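Local coordinates for oxalate-binding protein (Thermotoga maritima, PDB 1O4T), which binds oxalate next to a manganese ion in a double-stranded beta-helix of the cupin family and is a putative oxalate decarboxylase, at residues L64-S69 with I116-N121. Numbering follows the deposited sequence.
Sequences LPPGSS and IENTGN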
ATOM      1  N   LEU A  64      -5.840  12.791  -6.483  1.00 32.12           N
ATOM      2  CA  LEU A  64      -6.813  13.873  -6.298  1.00 31.86           C
ATOM      3  C   LEU A  64      -6.142  15.235  -6.558  1.00 31.82           C
ATOM      4  O   LEU A  64      -5.329  15.716  -5.747  1.00 30.70           O
ATOM      5  CB  LEU A  64      -7.371  13.850  -4.872  1.00 31.75           C
ATOM      6  CG  LEU A  64      -8.615  12.980  -4.685  1.00 32.09           C
ATOM      7  CD1 LEU A  64      -8.391  11.517  -5.160  1.00 32.46           C
ATOM      8  CD2 LEU A  64      -9.106  13.023  -3.223  1.00 31.14           C
ATOM      9  N   PRO A  65      -6.477  15.865  -7.670  1.00 31.35           N
ATOM     10  CA  PRO A  65      -6.027  17.223  -7.916  1.00 32.20           C
ATOM     11  C   PRO A  65      -6.485  18.180  -6.810  1.00 32.40           C
ATOM     12  O   PRO A  65      -7.443  17.880  -6.099  1.00 32.28           O
ATOM     13  CB  PRO A  65      -6.712  17.591  -9.235  1.00 32.20           C
ATOM     14  CG  PRO A  65      -7.052  16.293  -9.861  1.00 32.87           C
ATOM     15  CD  PRO A  65      -7.303  15.350  -8.769  1.00 32.02           C
ATOM     16  N   PRO A  66      -5.805  19.306  -6.656  1.00 32.87           N
ATOM     17  CA  PRO A  66      -6.222  20.320  -5.716  1.00 33.67           C
ATOM     18  C   PRO A  66      -7.689  20.668  -5.866  1.00 34.37           C
ATOM     19  O   PRO A  66      -8.141  20.961  -6.977  1.00 35.26           O
ATOM     20  CB  PRO A  66      -5.324  21.505  -6.081  1.00 33.58           C
ATOM     21  CG  PRO A  66      -4.087  20.836  -6.564  1.00 34.12           C
ATOM     22  CD  PRO A  66      -4.543  19.665  -7.324  1.00 33.36           C
ATOM     23  N   GLY A  67      -8.426  20.594  -4.763  1.00 34.68           N
ATOM     24  CA  GLY A  67      -9.857  20.920  -4.755  1.00 35.28           C
ATOM     25  C   GLY A  67     -10.799  19.722  -4.892  1.00 34.87           C
ATOM     26  O   GLY A  67     -12.014  19.871  -4.713  1.00 35.24           O
ATOM     27  N   SER A  68     -10.259  18.553  -5.237  1.00 33.37           N
ATOM     28  CA  SER A  68     -11.104  17.421  -5.550  1.00 33.33           C
ATOM     29  C   SER A  68     -11.308  16.534  -4.316  1.00 33.21           C
ATOM     30  O   SER A  68     -10.571  16.649  -3.317  1.00 32.43           O
ATOM     31  CB  SER A  68     -10.516  16.616  -6.716  1.00 33.00           C
ATOM     32  OG  SER A  68      -9.313  15.985  -6.318  1.00 33.92           O
ATOM     33  N   SER A  69     -12.296  15.654  -4.396  1.00 33.23           N
ATOM     34  CA  SER A  69     -12.601  14.734  -3.302  1.00 34.07           C
ATOM     35  C   SER A  69     -13.203  13.456  -3.827  1.00 33.95           C
ATOM     36  O   SER A  69     -13.766  13.430  -4.925  1.00 34.53           O
ATOM     37  CB  SER A  69     -13.570  15.361  -2.307  1.00 34.47           C
ATOM     38  OG  SER A  69     -14.910  15.473  -2.805  1.00 35.31           O
ATOM     39  N   ILE A 116     -12.653  11.513   1.276  1.00 31.29           N
ATOM     40  CA  ILE A 116     -11.341  12.125   1.409  1.00 31.16           C
ATOM     41  C   ILE A 116     -11.249  13.296   0.463  1.00 32.06           C
ATOM     42  O   ILE A 116     -11.682  13.197  -0.697  1.00 31.78           O
ATOM     43  CB  ILE A 116     -10.203  11.061   1.160  1.00 31.23           C
ATOM     44  CG1 ILE A 116      -8.812  11.665   1.339  1.00 33.43           C
ATOM     45  CG2 ILE A 116     -10.316  10.423  -0.208  1.00 32.15           C
ATOM     46  CD1 ILE A 116      -7.694  10.591   1.586  1.00 34.78           C
ATOM     47  N   GLU A 117     -10.725  14.409   0.965  1.00 31.95           N
ATOM     48  CA  GLU A 117     -10.610  15.634   0.181  1.00 32.46           C
ATOM     49  C   GLU A 117      -9.184  16.183   0.151  1.00 32.91           C
ATOM     50  O   GLU A 117      -8.489  16.245   1.190  1.00 32.01           O
ATOM     51  CB  GLU A 117     -11.549  16.705   0.738  1.00 32.65           C
ATOM     52  CG  GLU A 117     -11.661  17.907  -0.181  1.00 35.23           C
ATOM     53  CD  GLU A 117     -12.703  18.930   0.252  1.00 39.17           C
ATOM     54  OE1 GLU A 117     -13.652  18.563   0.976  1.00 41.46           O
ATOM     55  OE2 GLU A 117     -12.575  20.099  -0.171  1.00 43.83           O
ATOM     56  N   ASN A 118      -8.769  16.628  -1.038  1.00 32.93           N
ATOM     57  CA  ASN A 118      -7.507  17.353  -1.176  1.00 34.06           C
ATOM     58  C   ASN A 118      -7.669  18.846  -0.844  1.00 35.32           C
ATOM     59  O   ASN A 118      -8.145  19.631  -1.651  1.00 36.55           O
ATOM     60  CB  ASN A 118      -6.911  17.174  -2.578  1.00 33.72           C
ATOM     61  CG  ASN A 118      -5.562  17.834  -2.725  1.00 33.56           C
ATOM     62  OD1 ASN A 118      -5.078  18.456  -1.778  1.00 31.60           O
ATOM     63  ND2 ASN A 118      -4.942  17.708  -3.917  1.00 27.99           N
ATOM     64  N   THR A 119      -7.209  19.234   0.334  1.00 36.31           N
ATOM     65  CA  THR A 119      -7.301  20.611   0.783  1.00 37.41           C
ATOM     66  C   THR A 119      -5.978  21.379   0.534  1.00 37.29           C
ATOM     67  O   THR A 119      -5.813  22.475   1.018  1.00 36.61           O
ATOM     68  CB  THR A 119      -7.690  20.641   2.278  1.00 37.33           C
ATOM     69  OG1 THR A 119      -6.785  19.841   3.028  1.00 38.97           O
ATOM     70  CG2 THR A 119      -9.010  19.921   2.525  1.00 39.41           C
ATOM     71  N   GLY A 120      -5.046  20.817  -0.226  1.00 37.34           N
ATOM     72  CA  GLY A 120      -3.758  21.501  -0.471  1.00 37.28           C
ATOM     73  C   GLY A 120      -3.653  21.977  -1.912  1.00 37.44           C
ATOM     74  O   GLY A 120      -4.640  21.902  -2.673  1.00 36.98           O
ATOM     75  N   ASN A 121      -2.454  22.419  -2.295  1.00 36.94           N
ATOM     76  CA  ASN A 121      -2.191  22.982  -3.635  1.00 37.48           C
ATOM     77  C   ASN A 121      -1.359  22.125  -4.556  1.00 36.73           C
ATOM     78  O   ASN A 121      -0.928  22.609  -5.608  1.00 36.64           O
ATOM     79  CB  ASN A 121      -1.489  24.340  -3.507  1.00 38.44           C
ATOM     80  CG  ASN A 121      -2.311  25.307  -2.719  1.00 41.70           C
ATOM     81  OD1 ASN A 121      -3.274  25.932  -3.236  1.00 41.94           O
ATOM     82  ND2 ASN A 121      -2.017  25.368  -1.422  1.00 46.56           N
TER
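N118 reaches across to the P65–S68 type II turn, bonding the turn through its backbone and the L64 carbonyl just ahead of it through its side chain. Its CG stands anti to the backbone N (chi1 -176°), which brings the carboxamide alongside P66, to the L64 carbonyl. There N118 ND2 gives a hydrogen bond of 2.7 Å to L64 O, approaching from outside the carbonyl plane, and a second to T122 O. N118 OD1 turns back to its own chain and takes G120 N at 2.8 Å, an Asx turn; with both ends tied, the amide's rotation is fixed. The backbone adds a nearly straight bond from N118 N to S68 O (2.9 Å) and a longer one from G67 N to N118 O (3.3 Å). An alanine here would probably leave L64 O, T122 O and G120 N without their carboxamide partner. Farther along, S69 and E117 form an antiparallel non-hydrogen-bonded pair, S69 CB against E117 CG; K38 NZ forms a salt bridge with E117 OE2, and K38 N hydrogen-bonds S69 OG. L64 CD2 meets I116 CG2 at 4.2 Å, and both side chains touch F126 of strand 124-132; the contact thus links the 56-64/69-74 connection to the end of strand 113-117, where I116 also packs on oxalate-binding Y82.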